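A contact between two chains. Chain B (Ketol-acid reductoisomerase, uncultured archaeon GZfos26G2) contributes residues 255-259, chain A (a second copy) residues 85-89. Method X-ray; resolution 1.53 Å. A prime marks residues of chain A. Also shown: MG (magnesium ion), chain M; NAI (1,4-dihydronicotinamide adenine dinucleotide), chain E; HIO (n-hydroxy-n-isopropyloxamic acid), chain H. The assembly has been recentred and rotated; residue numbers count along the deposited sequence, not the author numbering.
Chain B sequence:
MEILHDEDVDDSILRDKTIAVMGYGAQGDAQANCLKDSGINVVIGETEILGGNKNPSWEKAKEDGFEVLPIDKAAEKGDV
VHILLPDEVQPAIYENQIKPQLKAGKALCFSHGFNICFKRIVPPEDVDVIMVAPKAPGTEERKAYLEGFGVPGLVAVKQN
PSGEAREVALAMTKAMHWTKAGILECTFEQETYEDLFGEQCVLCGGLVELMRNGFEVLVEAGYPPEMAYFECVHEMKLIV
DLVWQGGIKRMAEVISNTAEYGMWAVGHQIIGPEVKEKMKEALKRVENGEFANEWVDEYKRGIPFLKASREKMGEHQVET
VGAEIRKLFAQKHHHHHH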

ATOM      1  N   ILE B 255       9.738  -8.045  -7.983  1.00 17.41           N
ATOM      2  CA  ILE B 255      10.139  -8.883  -6.843  1.00 17.60           C
ATOM      3  C   ILE B 255      10.962 -10.065  -7.395  1.00 18.26           C
ATOM      4  O   ILE B 255      10.948 -10.341  -8.606  1.00 17.77           O
ATOM      5  CB  ILE B 255       8.949  -9.452  -6.039  1.00 17.75           C
ATOM      6  CG1 ILE B 255       8.169 -10.521  -6.862  1.00 16.83           C
ATOM      7  CG2 ILE B 255       8.115  -8.339  -5.481  1.00 17.38           C
ATOM      8  CD1 ILE B 255       6.975 -11.073  -6.122  1.00 16.59           C
ATOM      9  N   SER B 256      11.682 -10.720  -6.522  1.00 17.93           N
ATOM     10  CA  SER B 256      12.484 -11.841  -6.963  1.00 16.92           C
ATOM     11  C   SER B 256      11.659 -12.978  -7.464  1.00 18.01           C
ATOM     12  O   SER B 256      10.514 -13.142  -7.042  1.00 17.69           O
ATOM     13  CB  SER B 256      13.423 -12.325  -5.878  1.00 16.62           C
ATOM     14  OG  SER B 256      12.749 -12.997  -4.829  1.00 17.02           O
ATOM     15  N   ASN B 257      12.289 -13.858  -8.259  1.00 19.03           N
ATOM     16  CA  ASN B 257      11.598 -15.104  -8.617  1.00 18.29           C
ATOM     17  C   ASN B 257      11.292 -15.947  -7.391  1.00 20.08           C
ATOM     18  O   ASN B 257      10.212 -16.593  -7.306  1.00 18.42           O
ATOM     19  CB  ASN B 257      12.346 -15.888  -9.676  1.00 20.80           C
ATOM     20  CG  ASN B 257      12.579 -15.077 -10.907  1.00 20.44           C
ATOM     21  OD1 ASN B 257      11.791 -14.179 -11.303  1.00 20.70           O
ATOM     22  ND2 ASN B 257      13.741 -15.316 -11.510  1.00 22.94           N
ATOM     23  N   THR B 258      12.168 -15.916  -6.369  1.00 17.15           N
ATOM     24  CA  THR B 258      11.926 -16.589  -5.140  1.00 17.58           C
ATOM     25  C   THR B 258      10.612 -16.137  -4.493  1.00 17.12           C
ATOM     26  O   THR B 258       9.801 -16.976  -4.063  1.00 17.24           O
ATOM     27  CB  THR B 258      13.101 -16.369  -4.148  1.00 19.45           C
ATOM     28  OG1 THR B 258      14.304 -16.802  -4.775  1.00 19.37           O
ATOM     29  CG2 THR B 258      12.920 -17.089  -2.851  1.00 18.60           C
ATOM     30  N   ALA B 259      10.447 -14.813  -4.418  1.00 17.66           N
ATOM     31  CA  ALA B 259       9.254 -14.196  -3.824  1.00 17.82           C
ATOM     32  C   ALA B 259       8.026 -14.479  -4.652  1.00 17.68           C
ATOM     33  O   ALA B 259       6.922 -14.639  -4.109  1.00 17.20           O
ATOM     34  CB  ALA B 259       9.444 -12.727  -3.741  1.00 17.46           C
TER
HETATM   35 MG    MG M 405      11.453 -12.324 -12.214  1.00 34.27          MG
HETATM   36  PA  NAI E 403      16.777 -10.605 -11.185  1.00 22.31           P
HETATM   37  O1A NAI E 403      15.767 -11.754 -11.315  1.00 23.40           O
HETATM   38  O2A NAI E 403      16.363  -9.229 -11.473  1.00 22.92           O
HETATM   39  O5B NAI E 403      18.095 -11.116 -11.960  1.00 24.26           O
HETATM   40  C5B NAI E 403      19.226 -10.215 -12.138  1.00 24.35           C
HETATM   41  C4B NAI E 403      19.791 -10.413 -13.577  1.00 25.09           C
HETATM   42  O4B NAI E 403      20.331 -11.730 -13.589  1.00 24.90           O
HETATM   43  C3B NAI E 403      18.798 -10.378 -14.769  1.00 23.72           C
HETATM   44  O3B NAI E 403      18.485  -9.010 -15.033  1.00 25.97           O
HETATM   45  C2B NAI E 403      19.568 -11.116 -15.845  1.00 27.28           C
HETATM   46  O2B NAI E 403      20.370 -10.169 -16.554  1.00 26.19           O
HETATM   47  C1B NAI E 403      20.450 -12.065 -14.995  1.00 29.12           C
HETATM   48  N9A NAI E 403      20.038 -13.449 -15.159  1.00 27.03           N
HETATM   49  C8A NAI E 403      18.705 -13.872 -15.089  1.00 27.60           C
HETATM   50  N7A NAI E 403      18.659 -15.183 -15.284  1.00 26.31           N
HETATM   51  C5A NAI E 403      19.934 -15.594 -15.512  1.00 26.91           C
HETATM   52  C6A NAI E 403      20.564 -16.862 -15.829  1.00 26.53           C
HETATM   53  N6A NAI E 403      19.851 -17.990 -15.961  1.00 31.57           N
HETATM   54  N1A NAI E 403      21.916 -16.935 -15.952  1.00 29.96           N
HETATM   55  C2A NAI E 403      22.671 -15.821 -15.853  1.00 27.80           C
HETATM   56  N3A NAI E 403      22.198 -14.621 -15.569  1.00 26.65           N
HETATM   57  C4A NAI E 403      20.835 -14.447 -15.405  1.00 26.83           C
HETATM   58  O3  NAI E 403      17.356 -10.682  -9.599  1.00 22.54           O
HETATM   59  PN  NAI E 403      16.683  -9.807  -8.353  1.00 23.26           P
HETATM   60  O1N NAI E 403      15.192 -10.070  -8.278  1.00 23.02           O
HETATM   61  O2N NAI E 403      17.166  -8.429  -8.523  1.00 19.33           O
HETATM   62  O5D NAI E 403      17.317 -10.669  -7.187  1.00 21.81           O
HETATM   63  C5D NAI E 403      18.732 -10.471  -6.854  1.00 22.16           C
HETATM   64  C4D NAI E 403      19.025 -10.883  -5.366  1.00 21.21           C
HETATM   65  O4D NAI E 403      18.389  -9.838  -4.603  1.00 21.51           O
HETATM   66  C3D NAI E 403      18.382 -12.171  -4.890  1.00 20.57           C
HETATM   67  O3D NAI E 403      19.220 -12.807  -3.918  1.00 19.39           O
HETATM   68  C2D NAI E 403      17.048 -11.755  -4.227  1.00 20.24           C
HETATM   69  O2D NAI E 403      16.497 -12.662  -3.275  1.00 19.19           O
HETATM   70  C1D NAI E 403      17.466 -10.436  -3.613  1.00 23.42           C
HETATM   71  N1N NAI E 403      16.443  -9.423  -3.329  1.00 20.72           N
HETATM   72  C2N NAI E 403      15.649  -9.009  -4.339  1.00 23.74           C
HETATM   73  C3N NAI E 403      14.710  -8.060  -4.139  1.00 20.94           C
HETATM   74  C7N NAI E 403      13.960  -7.572  -5.255  1.00 23.75           C
HETATM   75  O7N NAI E 403      13.753  -8.163  -6.360  1.00 27.39           O
HETATM   76  N7N NAI E 403      13.667  -6.299  -5.160  1.00 20.89           N
HETATM   77  C4N NAI E 403      14.590  -7.482  -2.816  1.00 24.08           C
HETATM   78  C5N NAI E 403      15.606  -7.805  -1.862  1.00 24.25           C
HETATM   79  C6N NAI E 403      16.484  -8.801  -2.153  1.00 22.46           C
HETATM   80  C1  HIO H 406      12.043 -10.400  -2.782  1.00 16.80           C
HETATM   81  O11 HIO H 406      12.503 -11.561  -2.615  1.00 17.23           O
HETATM   82  O12 HIO H 406      11.792  -9.795  -3.875  1.00 19.16           O
HETATM   83  C2  HIO H 406      11.904  -9.685  -1.438  1.00 18.71           C
HETATM   84  O2  HIO H 406      12.522 -10.171  -0.456  1.00 17.60           O
HETATM   85  N3  HIO H 406      11.082  -8.672  -1.236  1.00 20.67           N
HETATM   86  O3  HIO H 406      11.266  -7.834  -0.051  1.00 25.49           O
HETATM   87  C4  HIO H 406      10.048  -8.291  -2.149  1.00 23.32           C
HETATM   88  C41 HIO H 406       8.737  -8.137  -1.367  1.00 24.14           C
HETATM   89  C42 HIO H 406      10.526  -7.008  -2.817  1.00 23.71           C
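Chain A, residues 85-89: LPDEV

How does the chain A segment lie on chain B? Chain B leaves a loop at Ile255 and Ser256 and enters a helix at Asn257, while Leu85′ and Pro86′ are extended and the backbone then bends at Asp87′ and Glu88′, where Val89′ N donates to Pro86′ O at 3.1 Å. The two segments advance in the same sense in register, Asn257 nearest Pro86′ and Thr258 nearest Asp87′, each pair with its CA atoms 6.7 Å apart. At that spacing the backbones do not touch; side chains and one water fill the gap, and the two stretches together bury 197 Å².

Which side chains join the chains directly? Two hydrogen bonds do, each giving a neutral donor to a carboxylate. Thr258 OG1 donates to Asp87′ OD2 at 2.8 Å, and Asn257 ND2 donates to Glu88′ OE2, also at 2.8 Å, with a nearly straight N-H...O angle of 162°. All four of these residues direct their CA-to-CB bonds toward the opposing stretch. Pro86′ points its own sideways, yet its CB lies in van der Waals contact with the amide nitrogen, 3.9 Å from Asn257 ND2.

What does water 1 add? It links the two backbones, which make no direct contact here, accepting from Asp87′ N at 3.0 Å and from Thr258 N at 3.3 Å. The latter lies in the first turn of the helix, where an amide has no preceding helical carbonyl to bond. The water is also placed to donate to Glu88′ OE1 at 2.8 Å, though it has more acceptors in reach than protons; OE2 is taken by Asn257 ND2.

How are the remaining polar groups of the contact satisfied? Largely by ligands, which places this contact beside the cofactor and inhibitor. Asp87′ holds the ribose of NAI with both carboxylate oxygens, OD1 accepting from O3D and OD2 from O2D, each at 2.6 Å; OD2 thus serves NAI and Thr258 at once. Asn257 is similarly divided: while its ND2 reaches across to chain A, its OD1 binds the magnesium ion at 2.1 Å, alongside waters 2, 3, 4 and 5. Ser256 turns to HIO instead, its N donating to O12 at 2.8 Å and its OG to O11 at 2.7 Å. The same OG accepts from Ala259 N at 3.0 Å, capping the helix, and stays 4.3 Å from Asp87′ OD2.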

ATOM      1  N   LEU A  85      22.124 -11.873  -8.693  1.00 20.79           N
ATOM      2  CA  LEU A  85      21.501 -12.739  -9.620  1.00 21.74           C
ATOM      3  C   LEU A  85      20.274 -13.407  -8.952  1.00 20.42           C
ATOM      4  O   LEU A  85      20.209 -13.522  -7.751  1.00 19.13           O
ATOM      5  CB  LEU A  85      22.502 -13.794 -10.060  1.00 21.16           C
ATOM      6  CG  LEU A  85      23.694 -13.284 -10.868  1.00 23.51           C
ATOM      7  CD1 LEU A  85      24.838 -14.279 -10.838  1.00 24.79           C
ATOM      8  CD2 LEU A  85      23.317 -13.001 -12.289  1.00 25.27           C
ATOM      9  N   PRO A  86      19.344 -13.972  -9.750  1.00 20.54           N
ATOM     10  CA  PRO A  86      18.234 -14.740  -9.129  1.00 20.19           C
ATOM     11  C   PRO A  86      18.740 -15.801  -8.205  1.00 19.76           C
ATOM     12  O   PRO A  86      19.713 -16.503  -8.508  1.00 20.72           O
ATOM     13  CB  PRO A  86      17.482 -15.337 -10.362  1.00 21.41           C
ATOM     14  CG  PRO A  86      17.808 -14.413 -11.501  1.00 20.74           C
ATOM     15  CD  PRO A  86      19.279 -14.000 -11.211  1.00 22.03           C
ATOM     16  N   ASP A  87      18.113 -15.974  -7.047  1.00 19.63           N
ATOM     17  CA  ASP A  87      18.579 -16.957  -6.064  1.00 20.39           C
ATOM     18  C   ASP A  87      18.786 -18.338  -6.666  1.00 22.06           C
ATOM     19  O   ASP A  87      19.743 -19.040  -6.347  1.00 20.83           O
ATOM     20  CB  ASP A  87      17.676 -17.079  -4.835  1.00 20.56           C
ATOM     21  CG  ASP A  87      17.510 -15.752  -4.128  1.00 22.13           C
ATOM     22  OD1 ASP A  87      18.534 -15.269  -3.529  1.00 19.36           O
ATOM     23  OD2 ASP A  87      16.425 -15.129  -4.237  1.00 20.67           O
ATOM     24  N   GLU A  88      17.869 -18.734  -7.544  1.00 20.98           N
ATOM     25  CA  GLU A  88      17.845 -20.129  -8.037  1.00 21.81           C
ATOM     26  C   GLU A  88      19.007 -20.452  -8.972  1.00 22.48           C
ATOM     27  O   GLU A  88      19.389 -21.612  -9.040  1.00 25.28           O
ATOM     28  CB  GLU A  88      16.461 -20.436  -8.733  1.00 22.12           C
ATOM     29  CG  GLU A  88      16.127 -19.594  -9.990  1.00 21.67           C
ATOM     30  CD  GLU A  88      15.540 -18.229  -9.819  1.00 20.71           C
ATOM     31  OE1 GLU A  88      15.605 -17.685  -8.695  1.00 22.13           O
ATOM     32  OE2 GLU A  88      15.047 -17.634 -10.808  1.00 22.22           O
ATOM     33  N   VAL A  89      19.607 -19.424  -9.571  1.00 22.16           N
ATOM     34  CA  VAL A  89      20.738 -19.630 -10.482  1.00 25.66           C
ATOM     35  C   VAL A  89      22.096 -19.345  -9.827  1.00 24.68           C
ATOM     36  O   VAL A  89      23.138 -19.742 -10.368  1.00 23.27           O
ATOM     37  CB  VAL A  89      20.670 -18.860 -11.799  1.00 24.89           C
ATOM     38  CG1 VAL A  89      19.429 -19.339 -12.603  1.00 31.23           C
ATOM     39  CG2 VAL A  89      20.667 -17.374 -11.636  1.00 24.44           C
TER
HETATM   40  O   HOH W   1      15.186 -15.248  -7.411  1.00 18.79           O
HETATM   41  O   HOH W   2       9.997 -11.846 -10.706  1.00 26.00           O
HETATM   42  O   HOH W   3      11.047 -10.548 -13.284  1.00 31.27           O
HETATM   43  O   HOH W   4      12.043 -13.107 -13.979  1.00 37.23           O
HETATM   44  O   HOH W   5      13.070 -11.548 -11.529  1.00 35.63           O